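Local coordinates for protein CghA (Chaetomium globosum, PDB 6KBC) that belongs to the fungal Diels-Alderase family, with two beta-rich domains of the calycin clan and a pocket that holds the ligand WK1, at residues A25-W37 / V102-V114. Sequence-based numbering, arbitrary orientation.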
ATOM      1  N   ALA A  25     -15.506  -8.169 -12.155  1.00 36.77           N
ATOM      2  CA  ALA A  25     -15.268  -9.122 -11.087  1.00 39.41           C
ATOM      3  C   ALA A  25     -13.776  -9.329 -10.835  1.00 43.47           C
ATOM      4  O   ALA A  25     -12.919  -9.007 -11.666  1.00 36.05           O
ATOM      5  CB  ALA A  25     -15.922 -10.464 -11.411  1.00 41.33           C
ATOM      6  N   VAL A  26     -13.474  -9.871  -9.648  1.00 40.63           N
ATOM      7  CA  VAL A  26     -12.128 -10.349  -9.369  1.00 37.11           C
ATOM      8  C   VAL A  26     -11.779 -11.450 -10.353  1.00 41.00           C
ATOM      9  O   VAL A  26     -12.561 -12.385 -10.569  1.00 38.85           O
ATOM     10  CB  VAL A  26     -12.014 -10.870  -7.930  1.00 37.94           C
ATOM     11  CG1 VAL A  26     -10.611 -11.431  -7.690  1.00 38.26           C
ATOM     12  CG2 VAL A  26     -12.341  -9.780  -6.926  1.00 36.15           C
ATOM     13  N   ILE A  27     -10.593 -11.361 -10.937  1.00 36.30           N
ATOM     14  CA  ILE A  27     -10.037 -12.422 -11.768  1.00 36.80           C
ATOM     15  C   ILE A  27      -9.094 -13.241 -10.906  1.00 37.22           C
ATOM     16  O   ILE A  27      -8.072 -12.702 -10.445  1.00 39.55           O
ATOM     17  CB  ILE A  27      -9.311 -11.859 -12.998  1.00 37.18           C
ATOM     18  CG1 ILE A  27     -10.233 -10.913 -13.768  1.00 38.29           C
ATOM     19  CG2 ILE A  27      -8.784 -12.996 -13.866  1.00 39.11           C
ATOM     20  CD1 ILE A  27      -9.514 -10.035 -14.777  1.00 38.53           C
ATOM     21  N   PRO A  28      -9.371 -14.518 -10.656  1.00 34.37           N
ATOM     22  CA  PRO A  28      -8.430 -15.344  -9.901  1.00 36.17           C
ATOM     23  C   PRO A  28      -7.078 -15.431 -10.588  1.00 40.26           C
ATOM     24  O   PRO A  28      -6.969 -15.358 -11.816  1.00 35.91           O
ATOM     25  CB  PRO A  28      -9.112 -16.715  -9.852  1.00 36.62           C
ATOM     26  CG  PRO A  28     -10.103 -16.695 -10.963  1.00 39.12           C
ATOM     27  CD  PRO A  28     -10.559 -15.274 -11.085  1.00 38.53           C
ATOM     28  N   ASN A  29      -6.043 -15.589  -9.764  1.00 34.00           N
ATOM     29  CA  ASN A  29      -4.665 -15.784 -10.216  1.00 38.76           C
ATOM     30  C   ASN A  29      -4.218 -14.702 -11.201  1.00 36.34           C
ATOM     31  O   ASN A  29      -3.536 -14.974 -12.192  1.00 39.00           O
ATOM     32  CB  ASN A  29      -4.488 -17.164 -10.837  1.00 39.72           C
ATOM     33  CG  ASN A  29      -3.046 -17.577 -10.902  1.00 44.10           C
ATOM     34  OD1 ASN A  29      -2.264 -17.323  -9.969  1.00 39.17           O
ATOM     35  ND2 ASN A  29      -2.670 -18.211 -12.004  1.00 44.08           N
ATOM     36  N   SER A  30      -4.569 -13.457 -10.912  1.00 34.96           N
ATOM     37  CA  SER A  30      -4.224 -12.348 -11.786  1.00 34.64           C
ATOM     38  C   SER A  30      -3.877 -11.125 -10.953  1.00 35.67           C
ATOM     39  O   SER A  30      -4.416 -10.923  -9.862  1.00 32.87           O
ATOM     40  CB  SER A  30      -5.380 -12.028 -12.741  1.00 32.89           C
ATOM     41  OG  SER A  30      -5.247 -10.751 -13.330  1.00 32.90           O
ATOM     42  N   GLY A  31      -2.968 -10.308 -11.488  1.00 32.58           N
ATOM     43  CA  GLY A  31      -2.735  -8.994 -10.924  1.00 29.73           C
ATOM     44  C   GLY A  31      -3.962  -8.112 -10.918  1.00 35.83           C
ATOM     45  O   GLY A  31      -4.021  -7.152 -10.140  1.00 28.67           O
ATOM     46  N   ASN A  32      -4.950  -8.410 -11.770  1.00 33.51           N
ATOM     47  CA  ASN A  32      -6.173  -7.612 -11.852  1.00 30.45           C
ATOM     48  C   ASN A  32      -5.871  -6.152 -12.154  1.00 31.98           C
ATOM     49  O   ASN A  32      -6.599  -5.257 -11.727  1.00 32.42           O
ATOM     50  CB  ASN A  32      -7.008  -7.723 -10.573  1.00 32.43           C
ATOM     51  CG  ASN A  32      -7.824  -8.994 -10.518  1.00 32.73           C
ATOM     52  OD1 ASN A  32      -9.017  -8.988 -10.841  1.00 35.90           O
ATOM     53  ND2 ASN A  32      -7.200 -10.083 -10.103  1.00 30.98           N
ATOM     54  N   LEU A  33      -4.800  -5.903 -12.903  1.00 29.17           N
ATOM     55  CA  LEU A  33      -4.308  -4.540 -13.058  1.00 31.32           C
ATOM     56  C   LEU A  33      -5.215  -3.692 -13.932  1.00 31.84           C
ATOM     57  O   LEU A  33      -5.211  -2.459 -13.812  1.00 34.26           O
ATOM     58  CB  LEU A  33      -2.893  -4.560 -13.643  1.00 32.86           C
ATOM     59  CG  LEU A  33      -1.878  -5.212 -12.714  1.00 32.41           C
ATOM     60  CD1 LEU A  33      -0.480  -5.215 -13.347  1.00 32.64           C
ATOM     61  CD2 LEU A  33      -1.906  -4.495 -11.361  1.00 32.58           C
ATOM     62  N   PHE A  34      -5.973  -4.311 -14.829  1.00 34.17           N
ATOM     63  CA  PHE A  34      -6.871  -3.526 -15.660  1.00 35.68           C
ATOM     64  C   PHE A  34      -8.026  -2.985 -14.816  1.00 33.96           C
ATOM     65  O   PHE A  34      -8.557  -3.697 -13.960  1.00 36.35           O
ATOM     66  CB  PHE A  34      -7.402  -4.364 -16.823  1.00 39.68           C
ATOM     67  CG  PHE A  34      -8.091  -3.548 -17.876  1.00 41.76           C
ATOM     68  CD1 PHE A  34      -7.350  -2.815 -18.796  1.00 40.04           C
ATOM     69  CD2 PHE A  34      -9.474  -3.484 -17.932  1.00 43.01           C
ATOM     70  CE1 PHE A  34      -7.979  -2.048 -19.767  1.00 40.99           C
ATOM     71  CE2 PHE A  34     -10.108  -2.718 -18.898  1.00 44.96           C
ATOM     72  CZ  PHE A  34      -9.361  -2.002 -19.814  1.00 42.97           C
ATOM     73  N   PRO A  35      -8.422  -1.729 -15.021  1.00 36.22           N
ATOM     74  CA  PRO A  35      -9.428  -1.118 -14.146  1.00 36.23           C
ATOM     75  C   PRO A  35     -10.726  -1.912 -14.108  1.00 40.56           C
ATOM     76  O   PRO A  35     -11.164  -2.480 -15.112  1.00 38.67           O
ATOM     77  CB  PRO A  35      -9.642   0.265 -14.767  1.00 36.81           C
ATOM     78  CG  PRO A  35      -8.368   0.554 -15.473  1.00 35.43           C
ATOM     79  CD  PRO A  35      -7.870  -0.761 -15.983  1.00 35.76           C
ATOM     80  N   LYS A  36     -11.337  -1.945 -12.920  1.00 39.83           N
ATOM     81  CA  LYS A  36     -12.612  -2.622 -12.728  1.00 39.47           C
ATOM     82  C   LYS A  36     -13.788  -1.752 -13.138  1.00 35.30           C
ATOM     83  O   LYS A  36     -14.885  -2.277 -13.350  1.00 38.69           O
ATOM     84  CB  LYS A  36     -12.755  -3.054 -11.266  1.00 38.51           C
ATOM     85  CG  LYS A  36     -11.685  -4.057 -10.835  1.00 35.28           C
ATOM     86  CD  LYS A  36     -11.661  -5.263 -11.753  1.00 40.11           C
ATOM     87  CE  LYS A  36     -10.605  -6.249 -11.333  1.00 38.11           C
ATOM     88  NZ  LYS A  36     -10.519  -7.431 -12.240  1.00 35.42           N
ATOM     89  N   TRP A  37     -13.586  -0.440 -13.228  1.00 35.74           N
ATOM     90  CA  TRP A  37     -14.540   0.491 -13.828  1.00 42.14           C
ATOM     91  C   TRP A  37     -13.913   0.977 -15.135  1.00 42.78           C
ATOM     92  O   TRP A  37     -13.299   2.042 -15.200  1.00 44.51           O
ATOM     93  CB  TRP A  37     -14.876   1.639 -12.872  1.00 41.11           C
ATOM     94  CG  TRP A  37     -15.809   1.202 -11.782  1.00 45.96           C
ATOM     95  CD1 TRP A  37     -17.175   1.269 -11.794  1.00 44.33           C
ATOM     96  CD2 TRP A  37     -15.450   0.556 -10.552  1.00 43.10           C
ATOM     97  NE1 TRP A  37     -17.683   0.734 -10.638  1.00 45.47           N
ATOM     98  CE2 TRP A  37     -16.648   0.288  -9.858  1.00 44.61           C
ATOM     99  CE3 TRP A  37     -14.230   0.191  -9.966  1.00 43.76           C
ATOM    100  CZ2 TRP A  37     -16.664  -0.326  -8.603  1.00 45.74           C
ATOM    101  CZ3 TRP A  37     -14.247  -0.417  -8.709  1.00 39.82           C
ATOM    102  CH2 TRP A  37     -15.457  -0.671  -8.046  1.00 43.36           C
ATOM    103  N   VAL A 102      -5.530   3.400 -18.807  1.00 38.22           N
ATOM    104  CA  VAL A 102      -4.856   2.133 -18.562  1.00 38.28           C
ATOM    105  C   VAL A 102      -5.131   1.218 -19.740  1.00 42.57           C
ATOM    106  O   VAL A 102      -6.286   1.050 -20.147  1.00 43.03           O
ATOM    107  CB  VAL A 102      -5.314   1.477 -17.249  1.00 37.56           C
ATOM    108  CG1 VAL A 102      -4.576   0.154 -17.046  1.00 36.94           C
ATOM    109  CG2 VAL A 102      -5.069   2.425 -16.089  1.00 37.36           C
ATOM    110  N   THR A 103      -4.073   0.639 -20.286  1.00 40.29           N
ATOM    111  CA  THR A 103      -4.177  -0.300 -21.383  1.00 39.62           C
ATOM    112  C   THR A 103      -3.565  -1.624 -20.962  1.00 41.70           C
ATOM    113  O   THR A 103      -2.611  -1.662 -20.185  1.00 44.30           O
ATOM    114  CB  THR A 103      -3.469   0.230 -22.631  1.00 42.75           C
ATOM    115  OG1 THR A 103      -2.059   0.282 -22.383  1.00 46.90           O
ATOM    116  CG2 THR A 103      -3.965   1.626 -22.971  1.00 40.31           C
ATOM    117  N   SER A 104      -4.131  -2.711 -21.469  1.00 40.68           N
ATOM    118  CA  SER A 104      -3.575  -4.040 -21.275  1.00 41.28           C
ATOM    119  C   SER A 104      -3.394  -4.670 -22.648  1.00 46.33           C
ATOM    120  O   SER A 104      -4.362  -4.791 -23.407  1.00 43.80           O
ATOM    121  CB  SER A 104      -4.482  -4.897 -20.392  1.00 37.90           C
ATOM    122  OG  SER A 104      -3.878  -6.145 -20.122  1.00 38.69           O
ATOM    123  N   ASP A 105      -2.161  -5.059 -22.966  1.00 47.77           N
ATOM    124  CA  ASP A 105      -1.809  -5.592 -24.279  1.00 47.72           C
ATOM    125  C   ASP A 105      -1.846  -7.111 -24.243  1.00 48.49           C
ATOM    126  O   ASP A 105      -1.106  -7.735 -23.476  1.00 50.57           O
ATOM    127  CB  ASP A 105      -0.425  -5.118 -24.721  1.00 50.88           C
ATOM    128  CG  ASP A 105      -0.365  -3.627 -24.963  1.00 54.70           C
ATOM    129  OD1 ASP A 105      -1.425  -3.019 -25.237  1.00 59.55           O
ATOM    130  OD2 ASP A 105       0.749  -3.065 -24.892  1.00 64.71           O
ATOM    131  N   GLY A 106      -2.673  -7.698 -25.100  1.00 50.97           N
ATOM    132  CA  GLY A 106      -2.778  -9.133 -25.202  1.00 50.16           C
ATOM    133  C   GLY A 106      -4.232  -9.551 -25.213  1.00 48.16           C
ATOM    134  O   GLY A 106      -5.125  -8.753 -24.914  1.00 49.42           O
ATOM    135  N   PRO A 107      -4.502 -10.812 -25.561  1.00 44.88           N
ATOM    136  CA  PRO A 107      -5.903 -11.258 -25.601  1.00 51.91           C
ATOM    137  C   PRO A 107      -6.526 -11.424 -24.222  1.00 51.10           C
ATOM    138  O   PRO A 107      -7.747 -11.270 -24.092  1.00 51.97           O
ATOM    139  CB  PRO A 107      -5.817 -12.593 -26.355  1.00 46.62           C
ATOM    140  CG  PRO A 107      -4.457 -13.113 -25.994  1.00 48.14           C
ATOM    141  CD  PRO A 107      -3.569 -11.884 -25.956  1.00 45.30           C
ATOM    142  N   ASP A 108      -5.725 -11.706 -23.186  1.00 47.19           N
ATOM    143  CA  ASP A 108      -6.220 -12.017 -21.845  1.00 44.41           C
ATOM    144  C   ASP A 108      -6.143 -10.766 -20.967  1.00 43.26           C
ATOM    145  O   ASP A 108      -5.050 -10.335 -20.588  1.00 42.93           O
ATOM    146  CB  ASP A 108      -5.408 -13.166 -21.246  1.00 43.49           C
ATOM    147  CG  ASP A 108      -6.017 -13.715 -19.975  1.00 43.66           C
ATOM    148  OD1 ASP A 108      -6.888 -13.041 -19.385  1.00 46.44           O
ATOM    149  OD2 ASP A 108      -5.616 -14.822 -19.560  1.00 43.50           O
ATOM    150  N   VAL A 109      -7.307 -10.212 -20.610  1.00 43.05           N
ATOM    151  CA  VAL A 109      -7.358  -8.946 -19.877  1.00 44.37           C
ATOM    152  C   VAL A 109      -6.775  -9.084 -18.469  1.00 41.45           C
ATOM    153  O   VAL A 109      -6.485  -8.072 -17.815  1.00 41.26           O
ATOM    154  CB  VAL A 109      -8.809  -8.422 -19.808  1.00 42.15           C
ATOM    155  CG1 VAL A 109      -9.699  -9.373 -18.997  1.00 43.20           C
ATOM    156  CG2 VAL A 109      -8.878  -6.999 -19.290  1.00 40.80           C
ATOM    157  N   GLY A 110      -6.599 -10.310 -17.984  1.00 35.10           N
ATOM    158  CA  GLY A 110      -6.010 -10.547 -16.686  1.00 41.93           C
ATOM    159  C   GLY A 110      -4.536 -10.851 -16.696  1.00 44.65           C
ATOM    160  O   GLY A 110      -3.916 -10.892 -15.630  1.00 35.95           O
ATOM    161  N   HIS A 111      -3.952 -11.080 -17.877  1.00 40.39           N
ATOM    162  CA  HIS A 111      -2.535 -11.393 -18.004  1.00 41.16           C
ATOM    163  C   HIS A 111      -1.964 -10.737 -19.259  1.00 40.92           C
ATOM    164  O   HIS A 111      -1.527 -11.392 -20.191  1.00 44.06           O
ATOM    165  CB  HIS A 111      -2.293 -12.899 -18.028  1.00 43.18           C
ATOM    166  CG  HIS A 111      -2.925 -13.631 -16.889  1.00 47.69           C
ATOM    167  ND1 HIS A 111      -4.233 -14.068 -16.918  1.00 51.88           N
ATOM    168  CD2 HIS A 111      -2.426 -14.019 -15.691  1.00 45.11           C
ATOM    169  CE1 HIS A 111      -4.516 -14.681 -15.783  1.00 46.58           C
ATOM    170  NE2 HIS A 111      -3.435 -14.668 -15.022  1.00 44.60           N
ATOM    171  N   GLY A 112      -1.962  -9.407 -19.277  1.00 41.48           N
ATOM    172  CA  GLY A 112      -1.347  -8.672 -20.354  1.00 44.18           C
ATOM    173  C   GLY A 112      -0.393  -7.627 -19.815  1.00 45.46           C
ATOM    174  O   GLY A 112      -0.388  -7.297 -18.624  1.00 37.85           O
ATOM    175  N   HIS A 113       0.435  -7.117 -20.717  1.00 40.53           N
ATOM    176  CA  HIS A 113       1.305  -5.997 -20.402  1.00 40.38           C
ATOM    177  C   HIS A 113       0.456  -4.750 -20.185  1.00 42.05           C
ATOM    178  O   HIS A 113      -0.275  -4.329 -21.087  1.00 42.52           O
ATOM    179  CB  HIS A 113       2.318  -5.792 -21.529  1.00 47.64           C
ATOM    180  CG  HIS A 113       3.073  -4.506 -21.436  1.00 48.40           C
ATOM    181  ND1 HIS A 113       2.606  -3.327 -21.977  1.00 52.47           N
ATOM    182  CD2 HIS A 113       4.262  -4.211 -20.859  1.00 48.94           C
ATOM    183  CE1 HIS A 113       3.476  -2.361 -21.740  1.00 50.64           C
ATOM    184  NE2 HIS A 113       4.491  -2.872 -21.065  1.00 52.81           N
ATOM    185  N   VAL A 114       0.539  -4.167 -18.985  1.00 36.97           N
ATOM    186  CA  VAL A 114      -0.318  -3.058 -18.582  1.00 34.46           C
ATOM    187  C   VAL A 114       0.496  -1.772 -18.557  1.00 35.13           C
ATOM    188  O   VAL A 114       1.636  -1.755 -18.083  1.00 40.74           O
ATOM    189  CB  VAL A 114      -0.960  -3.316 -17.202  1.00 36.21           C
ATOM    190  CG1 VAL A 114      -1.682  -2.074 -16.711  1.00 31.34           C
ATOM    191  CG2 VAL A 114      -1.905  -4.487 -17.270  1.00 35.73           C
TER
HETATM  192  O   HOH W   1      -1.579 -11.205 -13.624  1.00 36.60           O
HETATM  193  O   HOH W   2      -3.594  -7.960 -14.592  1.00 38.31           O
HETATM  194  O   HOH W   3      -6.532  -7.105 -15.159  1.00 34.98           O
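Ser30 and Gly110 meet where the loop 25-37 packs against the turn 108-111 of the hairpin. Ser30 OG donates a hydrogen bond to Gly110 O at 2.7 Å, in the carbonyl plane and on a lone pair. The same hydroxyl accepts from Asn32 N, which makes an ST turn. Water 1 accepts from Gly31 N and water 2 from Leu33 N, and both donate to Gly110 O, so three bonds grip this carbonyl. Water 3 links Phe34 N to Val109 O. Next to Ser30, His111 NE2 donates to Asn29 O at 2.8 Å, tilted from the carbonyl plane.

Apolar packing continues the contact. With chi1 at -168°, Phe34 turns its ring away from its own backbone N, and CD1 comes to 3.9 Å from Ser104 CB. Val109 CG2 lies 3.8 Å from Phe34 CG, the two side chains crossing at about a right angle. Pro35 CD touches Val102 CG1 at 3.6 Å, and Leu33 CB meets Val114 CG2 at 3.8 Å.

Behind this shell, Asp108 OD1 accepts from Gly110 N in an Asx turn within the type I turn 108-111. Asn32 OD1 takes both Ile27 N and Lys36 NZ, tying the loop to itself.

In the N-terminal, calycin-clan beta domain, the loop joins strand 6-10 to strand 46-54 and packs against hairpin 99-105/113-119. Phe6 and Ser8 flank Phe34; Met226 of strand 223-231 and Pro186 of strand 181-200 touch Leu33.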